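Local atomic coordinates of Slr1438 protein (PDB entry 3K25), a protein that is of unknown function but probably binds carbohydrate and may act as an isomerase of the aldose 1-epimerase kind. Residues 174-188 with 207-221. Numbering follows the deposited sequence.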
loop_
_atom_site.group_PDB
_atom_site.type_symbol
_atom_site.label_atom_id
_atom_site.label_comp_id
_atom_site.label_asym_id
_atom_site.label_seq_id
_atom_site.Cartn_x
_atom_site.Cartn_y
_atom_site.Cartn_z
ATOM N N GLY A 174 -7.276 21.987 -7.096
ATOM C CA GLY A 174 -8.690 21.834 -6.800
ATOM C C GLY A 174 -9.055 20.681 -5.882
ATOM O O GLY A 174 -10.231 20.473 -5.568
ATOM N N ILE A 175 -8.049 19.936 -5.439
ATOM C CA ILE A 175 -8.274 18.786 -4.569
ATOM C C ILE A 175 -8.888 19.135 -3.212
ATOM O O ILE A 175 -8.346 19.942 -2.454
ATOM C CB ILE A 175 -6.951 18.003 -4.320
ATOM C CG1 ILE A 175 -6.400 17.472 -5.642
ATOM C CG2 ILE A 175 -7.196 16.835 -3.368
ATOM C CD1 ILE A 175 -7.343 16.515 -6.368
ATOM N N THR A 176 -10.025 18.511 -2.921
ATOM C CA THR A 176 -10.715 18.693 -1.650
ATOM C C THR A 176 -10.284 17.520 -0.762
ATOM O O THR A 176 -10.404 16.363 -1.168
ATOM C CB THR A 176 -12.249 18.641 -1.840
ATOM O OG1 THR A 176 -12.682 19.790 -2.576
ATOM C CG2 THR A 176 -12.958 18.601 -0.499
ATOM N N LEU A 177 -9.770 17.812 0.433
ATOM C CA LEU A 177 -9.329 16.760 1.351
ATOM C C LEU A 177 -10.279 16.511 2.523
ATOM O O LEU A 177 -11.101 17.354 2.877
ATOM C CB LEU A 177 -7.929 17.066 1.898
ATOM C CG LEU A 177 -6.755 16.732 0.975
ATOM C CD1 LEU A 177 -5.433 16.892 1.732
ATOM C CD2 LEU A 177 -6.905 15.300 0.470
ATOM N N ALA A 178 -10.146 15.335 3.124
ATOM C CA ALA A 178 -10.982 14.949 4.244
ATOM C C ALA A 178 -10.251 13.895 5.061
ATOM O O ALA A 178 -10.558 12.702 4.991
ATOM C CB ALA A 178 -12.314 14.405 3.743
ATOM N N ILE A 179 -9.272 14.360 5.825
ATOM C CA ILE A 179 -8.472 13.507 6.687
ATOM C C ILE A 179 -8.946 13.751 8.124
ATOM O O ILE A 179 -8.985 14.888 8.580
ATOM C CB ILE A 179 -6.999 13.876 6.544
ATOM C CG1 ILE A 179 -6.621 13.839 5.056
ATOM C CG2 ILE A 179 -6.141 12.940 7.382
ATOM C CD1 ILE A 179 -5.254 14.436 4.732
ATOM N N PRO A 180 -9.316 12.681 8.849
ATOM C CA PRO A 180 -9.802 12.743 10.235
ATOM C C PRO A 180 -8.729 12.874 11.307
ATOM O O PRO A 180 -8.532 11.978 12.127
ATOM C CB PRO A 180 -10.590 11.452 10.371
ATOM C CG PRO A 180 -9.733 10.496 9.578
ATOM C CD PRO A 180 -9.349 11.297 8.340
ATOM N N ALA A 181 -8.049 14.010 11.297
ATOM C CA ALA A 181 -6.999 14.304 12.262
ATOM C C ALA A 181 -6.990 15.794 12.568
ATOM O O ALA A 181 -7.713 16.570 11.952
ATOM C CB ALA A 181 -5.650 13.889 11.706
ATOM N N ASN A 182 -6.155 16.195 13.515
ATOM C CA ASN A 182 -6.055 17.595 13.884
ATOM C C ASN A 182 -4.619 18.059 13.748
ATOM O O ASN A 182 -4.336 19.254 13.781
ATOM C CB ASN A 182 -6.542 17.797 15.322
ATOM C CG ASN A 182 -8.046 17.607 15.462
ATOM O OD1 ASN A 182 -8.827 18.164 14.690
ATOM N ND2 ASN A 182 -8.457 16.830 16.457
ATOM N N ASP A 183 -3.715 17.098 13.588
ATOM C CA ASP A 183 -2.292 17.384 13.455
ATOM C C ASP A 183 -1.627 16.334 12.585
ATOM O O ASP A 183 -2.141 15.231 12.437
ATOM C CB ASP A 183 -1.619 17.361 14.825
ATOM C CG ASP A 183 -2.138 18.433 15.751
ATOM O OD1 ASP A 183 -1.964 19.627 15.418
ATOM O OD2 ASP A 183 -2.713 18.082 16.806
ATOM N N TYR A 184 -0.483 16.678 12.009
ATOM C CA TYR A 184 0.253 15.723 11.200
ATOM C C TYR A 184 1.746 15.831 11.483
ATOM O O TYR A 184 2.190 16.712 12.216
ATOM C CB TYR A 184 -0.027 15.917 9.702
ATOM C CG TYR A 184 0.437 17.224 9.101
ATOM C CD1 TYR A 184 -0.437 18.300 8.958
ATOM C CD2 TYR A 184 1.741 17.370 8.630
ATOM C CE1 TYR A 184 -0.021 19.489 8.352
ATOM C CE2 TYR A 184 2.165 18.554 8.025
ATOM C CZ TYR A 184 1.280 19.607 7.887
ATOM O OH TYR A 184 1.694 20.771 7.280
ATOM N N LEU A 185 2.521 14.928 10.901
ATOM C CA LEU A 185 3.954 14.915 11.120
ATOM C C LEU A 185 4.718 14.918 9.798
ATOM O O LEU A 185 4.690 13.933 9.059
ATOM C CB LEU A 185 4.318 13.674 11.931
ATOM C CG LEU A 185 5.722 13.592 12.510
ATOM C CD1 LEU A 185 6.755 13.499 11.395
ATOM C CD2 LEU A 185 5.959 14.810 13.386
ATOM N N ASP A 186 5.399 16.025 9.506
ATOM C CA ASP A 186 6.182 16.137 8.280
ATOM C C ASP A 186 7.391 15.234 8.429
ATOM O O ASP A 186 8.434 15.651 8.933
ATOM C CB ASP A 186 6.657 17.572 8.062
ATOM C CG ASP A 186 7.495 17.717 6.807
ATOM O OD1 ASP A 186 6.925 17.643 5.699
ATOM O OD2 ASP A 186 8.725 17.892 6.930
ATOM N N GLN A 187 7.246 13.995 7.985
ATOM C CA GLN A 187 8.313 13.023 8.099
ATOM C C GLN A 187 9.647 13.486 7.549
ATOM O O GLN A 187 10.687 12.922 7.888
ATOM C CB GLN A 187 7.873 11.721 7.450
ATOM C CG GLN A 187 6.775 11.054 8.243
ATOM C CD GLN A 187 6.302 9.779 7.616
ATOM O OE1 GLN A 187 5.640 9.796 6.583
ATOM N NE2 GLN A 187 6.643 8.656 8.231
ATOM N N LYS A 188 9.628 14.518 6.712
ATOM C CA LYS A 188 10.864 15.047 6.149
ATOM C C LYS A 188 11.679 15.702 7.262
ATOM O O LYS A 188 12.790 15.274 7.577
ATOM C CB LYS A 188 10.559 16.091 5.073
ATOM C CG LYS A 188 9.750 15.566 3.903
ATOM C CD LYS A 188 9.554 16.633 2.816
ATOM C CE LYS A 188 8.798 17.856 3.340
ATOM N NZ LYS A 188 8.489 18.847 2.274
ATOM N N ASP A 207 5.011 15.110 2.745
ATOM C CA ASP A 207 5.170 13.765 3.286
ATOM C C ASP A 207 4.619 13.782 4.700
ATOM O O ASP A 207 5.376 13.769 5.668
ATOM C CB ASP A 207 6.653 13.372 3.299
ATOM C CG ASP A 207 6.868 11.888 3.561
ATOM O OD1 ASP A 207 6.523 11.396 4.658
ATOM O OD2 ASP A 207 7.386 11.202 2.660
ATOM N N LEU A 208 3.296 13.805 4.808
ATOM C CA LEU A 208 2.630 13.878 6.102
ATOM C C LEU A 208 2.127 12.561 6.708
ATOM O O LEU A 208 1.515 11.727 6.028
ATOM C CB LEU A 208 1.462 14.869 6.014
ATOM C CG LEU A 208 1.667 16.210 5.282
ATOM C CD1 LEU A 208 3.105 16.707 5.441
ATOM C CD2 LEU A 208 1.347 16.030 3.808
ATOM N N ALA A 209 2.381 12.393 8.005
ATOM C CA ALA A 209 1.946 11.206 8.731
ATOM C C ALA A 209 0.963 11.582 9.845
ATOM O O ALA A 209 1.365 12.105 10.891
ATOM C CB ALA A 209 3.152 10.482 9.320
ATOM N N PHE A 210 -0.324 11.334 9.609
ATOM C CA PHE A 210 -1.353 11.608 10.601
ATOM C C PHE A 210 -1.472 10.357 11.478
ATOM O O PHE A 210 -2.165 9.404 11.125
ATOM C CB PHE A 210 -2.682 11.863 9.910
ATOM C CG PHE A 210 -2.654 12.994 8.926
ATOM C CD1 PHE A 210 -3.029 14.278 9.310
ATOM C CD2 PHE A 210 -2.287 12.772 7.603
ATOM C CE1 PHE A 210 -3.047 15.325 8.395
ATOM C CE2 PHE A 210 -2.301 13.814 6.678
ATOM C CZ PHE A 210 -2.684 15.094 7.076
ATOM N N THR A 211 -0.804 10.340 12.621
ATOM C CA THR A 211 -0.870 9.162 13.471
ATOM C C THR A 211 -1.968 9.201 14.526
ATOM O O THR A 211 -2.026 8.321 15.391
ATOM C CB THR A 211 0.478 8.913 14.175
ATOM O OG1 THR A 211 0.762 10.000 15.064
ATOM C CG2 THR A 211 1.601 8.798 13.146
ATOM N N GLN A 212 -2.839 10.207 14.451
ATOM C CA GLN A 212 -3.946 10.364 15.401
ATOM C C GLN A 212 -5.220 10.664 14.619
ATOM O O GLN A 212 -5.555 11.826 14.379
ATOM C CB GLN A 212 -3.649 11.518 16.358
ATOM C CG GLN A 212 -4.557 11.589 17.571
ATOM C CD GLN A 212 -4.373 10.407 18.497
ATOM O OE1 GLN A 212 -3.247 10.059 18.856
ATOM N NE2 GLN A 212 -5.478 9.786 18.895
ATOM N N ILE A 213 -5.933 9.614 14.226
ATOM C CA ILE A 213 -7.150 9.782 13.434
ATOM C C ILE A 213 -8.421 9.424 14.178
ATOM O O ILE A 213 -8.427 8.521 15.018
ATOM C CB ILE A 213 -7.076 8.957 12.119
ATOM C CG1 ILE A 213 -6.856 7.470 12.428
ATOM C CG2 ILE A 213 -5.959 9.506 11.233
ATOM C CD1 ILE A 213 -6.727 6.605 11.203
ATOM N N SER A 214 -9.501 10.128 13.848
ATOM C CA SER A 214 -10.790 9.924 14.501
ATOM C C SER A 214 -11.840 9.192 13.667
ATOM O O SER A 214 -13.005 9.093 14.067
ATOM C CB SER A 214 -11.353 11.278 14.930
ATOM O OG SER A 214 -11.418 12.171 13.832
ATOM N N GLN A 215 -11.431 8.682 12.513
ATOM C CA GLN A 215 -12.347 7.979 11.621
ATOM C C GLN A 215 -11.643 6.826 10.929
ATOM O O GLN A 215 -10.475 6.928 10.574
ATOM C CB GLN A 215 -12.877 8.929 10.545
ATOM C CG GLN A 215 -13.897 9.954 11.002
ATOM C CD GLN A 215 -15.312 9.464 10.823
ATOM O OE1 GLN A 215 -15.777 8.604 11.564
ATOM N NE2 GLN A 215 -16.003 9.996 9.821
ATOM N N PRO A 216 -12.349 5.709 10.730
ATOM C CA PRO A 216 -11.751 4.554 10.062
ATOM C C PRO A 216 -11.826 4.766 8.545
ATOM O O PRO A 216 -11.962 3.811 7.775
ATOM C CB PRO A 216 -12.633 3.408 10.533
ATOM C CG PRO A 216 -13.999 4.057 10.548
ATOM C CD PRO A 216 -13.709 5.397 11.210
ATOM N N ARG A 217 -11.749 6.028 8.127
ATOM C CA ARG A 217 -11.820 6.365 6.712
ATOM C C ARG A 217 -11.224 7.726 6.408
ATOM O O ARG A 217 -10.866 8.474 7.306
ATOM C CB ARG A 217 -13.272 6.352 6.222
ATOM C CG ARG A 217 -14.188 7.379 6.892
ATOM C CD ARG A 217 -15.550 7.443 6.202
ATOM N NE ARG A 217 -16.104 6.112 5.947
ATOM C CZ ARG A 217 -16.501 5.253 6.887
ATOM N NH1 ARG A 217 -16.424 5.575 8.178
ATOM N NH2 ARG A 217 -16.955 4.053 6.534
ATOM N N ALA A 218 -11.146 8.033 5.118
ATOM C CA ALA A 218 -10.603 9.295 4.614
ATOM C C ALA A 218 -10.846 9.342 3.093
ATOM O O ALA A 218 -11.044 8.306 2.454
ATOM C CB ALA A 218 -9.109 9.380 4.918
ATOM N N HIS A 219 -10.836 10.537 2.513
ATOM C CA HIS A 219 -11.064 10.653 1.080
ATOM C C HIS A 219 -10.633 12.005 0.558
ATOM O O HIS A 219 -10.183 12.860 1.317
ATOM C CB HIS A 219 -12.551 10.426 0.750
ATOM C CG HIS A 219 -13.442 11.584 1.089
ATOM N ND1 HIS A 219 -13.390 12.788 0.419
ATOM C CD2 HIS A 219 -14.414 11.718 2.023
ATOM C CE1 HIS A 219 -14.290 13.612 0.923
ATOM N NE2 HIS A 219 -14.927 12.987 1.898
ATOM N N PHE A 220 -10.746 12.178 -0.752
ATOM C CA PHE A 220 -10.400 13.443 -1.390
ATOM C C PHE A 220 -11.220 13.564 -2.663
ATOM O O PHE A 220 -11.539 12.564 -3.311
ATOM C CB PHE A 220 -8.898 13.534 -1.685
ATOM C CG PHE A 220 -8.443 12.701 -2.845
ATOM C CD1 PHE A 220 -8.528 13.193 -4.150
ATOM C CD2 PHE A 220 -7.898 11.434 -2.637
ATOM C CE1 PHE A 220 -8.067 12.438 -5.237
ATOM C CE2 PHE A 220 -7.435 10.667 -3.719
ATOM C CZ PHE A 220 -7.520 11.174 -5.021
ATOM N N ILE A 221 -11.580 14.792 -3.004
ATOM C CA ILE A 221 -12.397 15.029 -4.181
ATOM C C ILE A 221 -11.679 15.909 -5.193
ATOM O O ILE A 221 -11.217 17.003 -4.865
ATOM C CB ILE A 221 -13.748 15.674 -3.772
ATOM C CG1 ILE A 221 -14.376 14.848 -2.641
ATOM C CG2 ILE A 221 -14.698 15.733 -4.973
ATOM C CD1 ILE A 221 -15.677 15.401 -2.103
#
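Thr176 and Ile221 form an antiparallel hydrogen-bonded pair in which both backbone groups of Thr176 are used: its N donates to Ile221 O at 2.7 Å, nearly straight at 172°, and its O accepts Ile221 N. Beta-branched residues suit this extended backbone, and their CB atoms meet on the same face of the sheet. Two residues on, His219 N gives only a weak bond to Ala178 O, while the small Ala178 lets the imidazole lie flat over its CB, 3.6 Å from the ring centroid. Where the chain turns, Pro180 has no N-H to offer and sits at the centre of an inverse gamma turn. Its carbonyl O receives Ser214 N at 2.7 Å and, weakly, Ser214 OG.

The segments pair twice, each time antiparallel, in two different sheets, as in the galactose-mutarotase-like fold: strand 176-178 edges one beyond 217-222, and strand 183-186 pairs with 205-210 in the other. In this second pairing Leu185 O accepts Ala209 N at 3.0 Å, whereas Leu185 N gives only a weak bond to Ala209 O, and Gln187 N reaches Asp207 O at 3.0 Å. Asp186 OD2 accepts Thr189 N, and Lys188 NZ donates to Glu205 O.

Phe210, buried between the two pairings, offers two apolar faces: Ile179 CG2 stands over its centre at 3.7 Å, and Tyr184 CB lies over the opposite face, offset toward the rim. With CG between backbone N and carbonyl carbon (chi1 65°), the Tyr184 ring lies alongside Leu208, Tyr184 CE2 nearest Leu208 CD1. Tyr195 meets the Phe210 ring edge-to-face. Losing the ring, with an alanine here, would probably leave Ile179 and Tyr184 facing a gap. Ala181 CB, small enough to fit close by, touches Phe210 CD1 at 3.6 Å.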